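Long-range contact in GP37 (Pseudomonas phage phikz, PDB 5FT0), which inhibits the host RNA degradosome, probably by acting on RNase E, during infection by the phage: residues 83-96 with 172-184. Sequence-based numbering, arbitrary orientation.
Sequences LKYVDNLYLAAGAV and NVKELILAYTDYF
L89 CD1 lies over one face of the Y180 ring, a CH-pi contact 4.0 Å from the ring centroid. At the edge of Y180, in plane, lie L176 O and a water. This water is 2.5 Å from Y180 OH and donates to L89 O. L89 CD1 also covers one face of Y183, toward its rim, so one methyl sits between the faces of the two rings. Y183 swings out toward 83-96 because its CG is anti to the backbone N (chi1 -171°). V86 CG1 meets Y183 CE1 at 3.5 Å, and L83 CD2 meets the same ring obliquely. Y183 OH is hydrogen-bonded to D19 O, outside the two helices. The other methyl of L83, CD1, touches F184 CZ at 3.6 Å. Y180 O lies in plane at the edge of F184.

Alanines meet where the helices are close: A92 CB is 3.9 Å from A179 CB. The axes of 87-96 and 172-184 approach to 8.5 Å, with their directions 165° apart. L176 CD1 reaches A92 CB at 4.2 Å and also touches A93. A second water donates to both A92 O and N172 O. No direct hydrogen bond links the segments. V96 CG2 packs on the N172 backbone and V96 CG1 on V173 CG2.

Helices 87-98 and 158-187 pack on strands 122-132 and 220-232. A93 and Y180 rest on F130, V96 and V173 on I128, L83 and F184 on F225.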
loop_
_atom_site.group_PDB
_atom_site.type_symbol
_atom_site.label_atom_id
_atom_site.label_comp_id
_atom_site.label_asym_id
_atom_site.label_seq_id
_atom_site.Cartn_x
_atom_site.Cartn_y
_atom_site.Cartn_z
ATOM N N LEU A 83 -6.415 -5.830 23.259
ATOM C CA LEU A 83 -5.434 -5.725 24.334
ATOM C C LEU A 83 -4.560 -4.491 24.169
ATOM O O LEU A 83 -4.104 -3.919 25.165
ATOM C CB LEU A 83 -4.561 -6.979 24.381
ATOM C CG LEU A 83 -5.259 -8.275 24.780
ATOM C CD1 LEU A 83 -4.293 -9.454 24.689
ATOM C CD2 LEU A 83 -5.840 -8.150 26.180
ATOM N N LYS A 84 -4.319 -4.071 22.924
ATOM C CA LYS A 84 -3.526 -2.878 22.657
ATOM C C LYS A 84 -4.108 -1.635 23.314
ATOM O O LYS A 84 -3.367 -0.681 23.572
ATOM C CB LYS A 84 -3.420 -2.643 21.149
ATOM C CG LYS A 84 -2.341 -3.449 20.461
ATOM C CD LYS A 84 -2.507 -3.374 18.954
ATOM C CE LYS A 84 -3.729 -4.161 18.510
ATOM N NZ LYS A 84 -4.195 -3.767 17.154
ATOM N N TYR A 85 -5.411 -1.622 23.583
ATOM C CA TYR A 85 -6.081 -0.455 24.134
ATOM C C TYR A 85 -6.281 -0.536 25.640
ATOM O O TYR A 85 -6.844 0.394 26.227
ATOM C CB TYR A 85 -7.423 -0.250 23.427
ATOM C CG TYR A 85 -7.279 -0.204 21.923
ATOM C CD1 TYR A 85 -6.503 0.775 21.313
ATOM C CD2 TYR A 85 -7.900 -1.145 21.113
ATOM C CE1 TYR A 85 -6.356 0.821 19.938
ATOM C CE2 TYR A 85 -7.761 -1.107 19.736
ATOM C CZ TYR A 85 -6.988 -0.121 19.155
ATOM O OH TYR A 85 -6.845 -0.076 17.788
ATOM N N VAL A 86 -5.836 -1.621 26.276
ATOM C CA VAL A 86 -5.803 -1.673 27.732
ATOM C C VAL A 86 -4.885 -0.571 28.238
ATOM O O VAL A 86 -3.766 -0.401 27.737
ATOM C CB VAL A 86 -5.345 -3.061 28.203
ATOM C CG1 VAL A 86 -5.018 -3.048 29.685
ATOM C CG2 VAL A 86 -6.422 -4.101 27.907
ATOM N N ASP A 87 -5.363 0.185 29.235
ATOM C CA ASP A 87 -4.677 1.373 29.740
ATOM C C ASP A 87 -3.167 1.192 29.865
ATOM O O ASP A 87 -2.389 1.877 29.192
ATOM C CB ASP A 87 -5.263 1.771 31.099
ATOM C CG ASP A 87 -6.647 2.375 30.990
ATOM O OD1 ASP A 87 -7.007 2.858 29.898
ATOM O OD2 ASP A 87 -7.375 2.371 32.005
ATOM N N ASN A 88 -2.738 0.262 30.722
ATOM C CA ASN A 88 -1.313 0.107 30.993
ATOM C C ASN A 88 -0.539 -0.427 29.794
ATOM O O ASN A 88 0.664 -0.169 29.686
ATOM C CB ASN A 88 -1.105 -0.807 32.201
ATOM C CG ASN A 88 -1.551 -0.160 33.502
ATOM O OD1 ASN A 88 -1.616 1.064 33.603
ATOM N ND2 ASN A 88 -1.851 -0.978 34.504
ATOM N N LEU A 89 -1.192 -1.169 28.897
ATOM C CA LEU A 89 -0.505 -1.639 27.698
ATOM C C LEU A 89 -0.421 -0.539 26.650
ATOM O O LEU A 89 0.609 -0.382 25.987
ATOM C CB LEU A 89 -1.219 -2.870 27.134
ATOM C CG LEU A 89 -1.402 -4.028 28.118
ATOM C CD1 LEU A 89 -2.006 -5.239 27.423
ATOM C CD2 LEU A 89 -0.081 -4.386 28.783
ATOM N N TYR A 90 -1.502 0.224 26.488
ATOM C CA TYR A 90 -1.477 1.374 25.592
ATOM C C TYR A 90 -0.456 2.406 26.056
ATOM O O TYR A 90 0.271 2.984 25.238
ATOM C CB TYR A 90 -2.875 1.987 25.512
ATOM C CG TYR A 90 -3.018 3.145 24.551
ATOM C CD1 TYR A 90 -3.253 2.923 23.200
ATOM C CD2 TYR A 90 -2.948 4.459 24.996
ATOM C CE1 TYR A 90 -3.397 3.979 22.315
ATOM C CE2 TYR A 90 -3.094 5.522 24.119
ATOM C CZ TYR A 90 -3.318 5.275 22.780
ATOM O OH TYR A 90 -3.461 6.326 21.901
ATOM N N LEU A 91 -0.381 2.641 27.369
ATOM C CA LEU A 91 0.582 3.602 27.901
ATOM C C LEU A 91 2.012 3.121 27.699
ATOM O O LEU A 91 2.897 3.911 27.354
ATOM C CB LEU A 91 0.308 3.857 29.384
ATOM C CG LEU A 91 -0.906 4.734 29.688
ATOM C CD1 LEU A 91 -1.161 4.805 31.185
ATOM C CD2 LEU A 91 -0.704 6.127 29.102
ATOM N N ALA A 92 2.260 1.826 27.913
ATOM C CA ALA A 92 3.606 1.295 27.727
ATOM C C ALA A 92 4.043 1.367 26.269
ATOM O O ALA A 92 5.237 1.526 25.987
ATOM C CB ALA A 92 3.681 -0.143 28.237
ATOM N N ALA A 93 3.100 1.244 25.331
ATOM C CA ALA A 93 3.435 1.425 23.922
ATOM C C ALA A 93 3.695 2.893 23.605
ATOM O O ALA A 93 4.595 3.214 22.819
ATOM C CB ALA A 93 2.315 0.876 23.039
ATOM N N GLY A 94 2.920 3.797 24.207
ATOM C CA GLY A 94 3.129 5.215 23.966
ATOM C C GLY A 94 4.490 5.694 24.437
ATOM O O GLY A 94 5.094 6.577 23.824
ATOM N N ALA A 95 4.995 5.109 25.526
ATOM C CA ALA A 95 6.310 5.491 26.029
ATOM C C ALA A 95 7.413 5.110 25.048
ATOM O O ALA A 95 8.402 5.839 24.904
ATOM C CB ALA A 95 6.559 4.850 27.393
ATOM N N VAL A 96 7.268 3.969 24.371
ATOM C CA VAL A 96 8.230 3.593 23.339
ATOM C C VAL A 96 8.143 4.555 22.160
ATOM O O VAL A 96 9.162 5.033 21.647
ATOM C CB VAL A 96 7.998 2.140 22.889
ATOM C CG1 VAL A 96 8.902 1.799 21.714
ATOM C CG2 VAL A 96 8.227 1.180 24.046
ATOM N N ASN A 172 12.401 1.579 27.611
ATOM C CA ASN A 172 10.993 1.686 27.243
ATOM C C ASN A 172 10.496 0.400 26.595
ATOM O O ASN A 172 9.372 -0.043 26.857
ATOM C CB ASN A 172 10.779 2.868 26.299
ATOM C CG ASN A 172 10.929 4.207 26.992
ATOM O OD1 ASN A 172 10.625 4.343 28.176
ATOM N ND2 ASN A 172 11.398 5.206 26.252
ATOM N N VAL A 173 11.326 -0.213 25.747
ATOM C CA VAL A 173 10.933 -1.447 25.074
ATOM C C VAL A 173 10.883 -2.605 26.065
ATOM O O VAL A 173 9.963 -3.431 26.028
ATOM C CB VAL A 173 11.890 -1.735 23.903
ATOM C CG1 VAL A 173 11.656 -3.126 23.351
ATOM C CG2 VAL A 173 11.706 -0.696 22.808
ATOM N N LYS A 174 11.861 -2.676 26.970
ATOM C CA LYS A 174 11.841 -3.697 28.013
ATOM C C LYS A 174 10.593 -3.575 28.881
ATOM O O LYS A 174 9.995 -4.586 29.268
ATOM C CB LYS A 174 13.108 -3.588 28.862
ATOM C CG LYS A 174 13.183 -4.544 30.044
ATOM C CD LYS A 174 14.590 -4.552 30.629
ATOM C CE LYS A 174 14.580 -4.517 32.152
ATOM N NZ LYS A 174 14.085 -5.784 32.757
ATOM N N GLU A 175 10.180 -2.345 29.189
ATOM C CA GLU A 175 8.968 -2.148 29.975
ATOM C C GLU A 175 7.718 -2.514 29.185
ATOM O O GLU A 175 6.713 -2.928 29.776
ATOM C CB GLU A 175 8.885 -0.702 30.465
ATOM C CG GLU A 175 9.932 -0.343 31.510
ATOM C CD GLU A 175 9.814 -1.187 32.768
ATOM O OE1 GLU A 175 8.686 -1.328 33.291
ATOM O OE2 GLU A 175 10.849 -1.714 33.231
ATOM N N LEU A 176 7.754 -2.359 27.858
ATOM C CA LEU A 176 6.625 -2.782 27.034
ATOM C C LEU A 176 6.434 -4.291 27.114
ATOM O O LEU A 176 5.318 -4.779 27.332
ATOM C CB LEU A 176 6.837 -2.339 25.587
ATOM C CG LEU A 176 5.885 -2.927 24.539
ATOM C CD1 LEU A 176 4.455 -2.494 24.812
ATOM C CD2 LEU A 176 6.309 -2.515 23.136
ATOM N N ILE A 177 7.521 -5.046 26.946
ATOM C CA ILE A 177 7.457 -6.498 27.086
ATOM C C ILE A 177 6.992 -6.875 28.484
ATOM O O ILE A 177 6.136 -7.753 28.655
ATOM C CB ILE A 177 8.826 -7.125 26.760
ATOM C CG1 ILE A 177 9.235 -6.799 25.322
ATOM C CG2 ILE A 177 8.801 -8.633 27.000
ATOM C CD1 ILE A 177 8.212 -7.212 24.288
ATOM N N LEU A 178 7.547 -6.215 29.504
ATOM C CA LEU A 178 7.187 -6.515 30.886
ATOM C C LEU A 178 5.702 -6.284 31.130
ATOM O O LEU A 178 5.032 -7.098 31.776
ATOM C CB LEU A 178 8.026 -5.654 31.831
ATOM C CG LEU A 178 8.586 -6.299 33.099
ATOM C CD1 LEU A 178 9.622 -7.356 32.744
ATOM C CD2 LEU A 178 9.186 -5.233 34.005
ATOM N N ALA A 179 5.168 -5.176 30.610
ATOM C CA ALA A 179 3.755 -4.863 30.798
ATOM C C ALA A 179 2.866 -5.957 30.219
ATOM O O ALA A 179 1.902 -6.394 30.860
ATOM C CB ALA A 179 3.433 -3.511 30.161
ATOM N N TYR A 180 3.174 -6.411 29.001
ATOM C CA TYR A 180 2.423 -7.517 28.418
ATOM C C TYR A 180 2.644 -8.801 29.202
ATOM O O TYR A 180 1.711 -9.592 29.384
ATOM C CB TYR A 180 2.812 -7.705 26.951
ATOM C CG TYR A 180 2.017 -6.834 26.014
ATOM C CD1 TYR A 180 2.378 -5.514 25.787
ATOM C CD2 TYR A 180 0.883 -7.322 25.382
ATOM C CE1 TYR A 180 1.643 -4.709 24.942
ATOM C CE2 TYR A 180 0.140 -6.526 24.535
ATOM C CZ TYR A 180 0.524 -5.217 24.320
ATOM O OH TYR A 180 -0.213 -4.420 23.478
ATOM N N THR A 181 3.872 -9.022 29.675
ATOM C CA THR A 181 4.164 -10.216 30.463
ATOM C C THR A 181 3.365 -10.223 31.761
ATOM O O THR A 181 2.766 -11.238 32.130
ATOM C CB THR A 181 5.662 -10.295 30.755
ATOM O OG1 THR A 181 6.391 -10.291 29.520
ATOM C CG2 THR A 181 5.989 -11.564 31.529
ATOM N N ASP A 182 3.340 -9.088 32.463
ATOM C CA ASP A 182 2.590 -9.007 33.711
ATOM C C ASP A 182 1.090 -9.108 33.463
ATOM O O ASP A 182 0.377 -9.798 34.200
ATOM C CB ASP A 182 2.927 -7.708 34.445
ATOM C CG ASP A 182 4.338 -7.701 34.992
ATOM O OD1 ASP A 182 4.936 -8.792 35.116
ATOM O OD2 ASP A 182 4.846 -6.605 35.307
ATOM N N TYR A 183 0.592 -8.426 32.428
ATOM C CA TYR A 183 -0.843 -8.448 32.158
ATOM C C TYR A 183 -1.334 -9.868 31.907
ATOM O O TYR A 183 -2.356 -10.289 32.460
ATOM C CB TYR A 183 -1.183 -7.550 30.969
ATOM C CG TYR A 183 -2.672 -7.371 30.800
ATOM C CD1 TYR A 183 -3.344 -6.348 31.452
ATOM C CD2 TYR A 183 -3.412 -8.239 30.005
ATOM C CE1 TYR A 183 -4.708 -6.183 31.312
ATOM C CE2 TYR A 183 -4.781 -8.084 29.859
ATOM C CZ TYR A 183 -5.422 -7.053 30.515
ATOM O OH TYR A 183 -6.784 -6.891 30.381
ATOM N N PHE A 184 -0.623 -10.624 31.071
ATOM C CA PHE A 184 -1.052 -11.990 30.790
ATOM C C PHE A 184 -0.944 -12.872 32.028
ATOM O O PHE A 184 -1.829 -13.695 32.288
ATOM C CB PHE A 184 -0.237 -12.572 29.634
ATOM C CG PHE A 184 -0.879 -12.374 28.290
ATOM C CD1 PHE A 184 -0.729 -11.179 27.599
ATOM C CD2 PHE A 184 -1.645 -13.380 27.722
ATOM C CE1 PHE A 184 -1.329 -10.996 26.363
ATOM C CE2 PHE A 184 -2.249 -13.204 26.488
ATOM C CZ PHE A 184 -2.089 -12.011 25.805
HETATM O O HOH W 1 0.442 -2.014 23.646
HETATM O O HOH W 2 6.983 1.005 27.944
#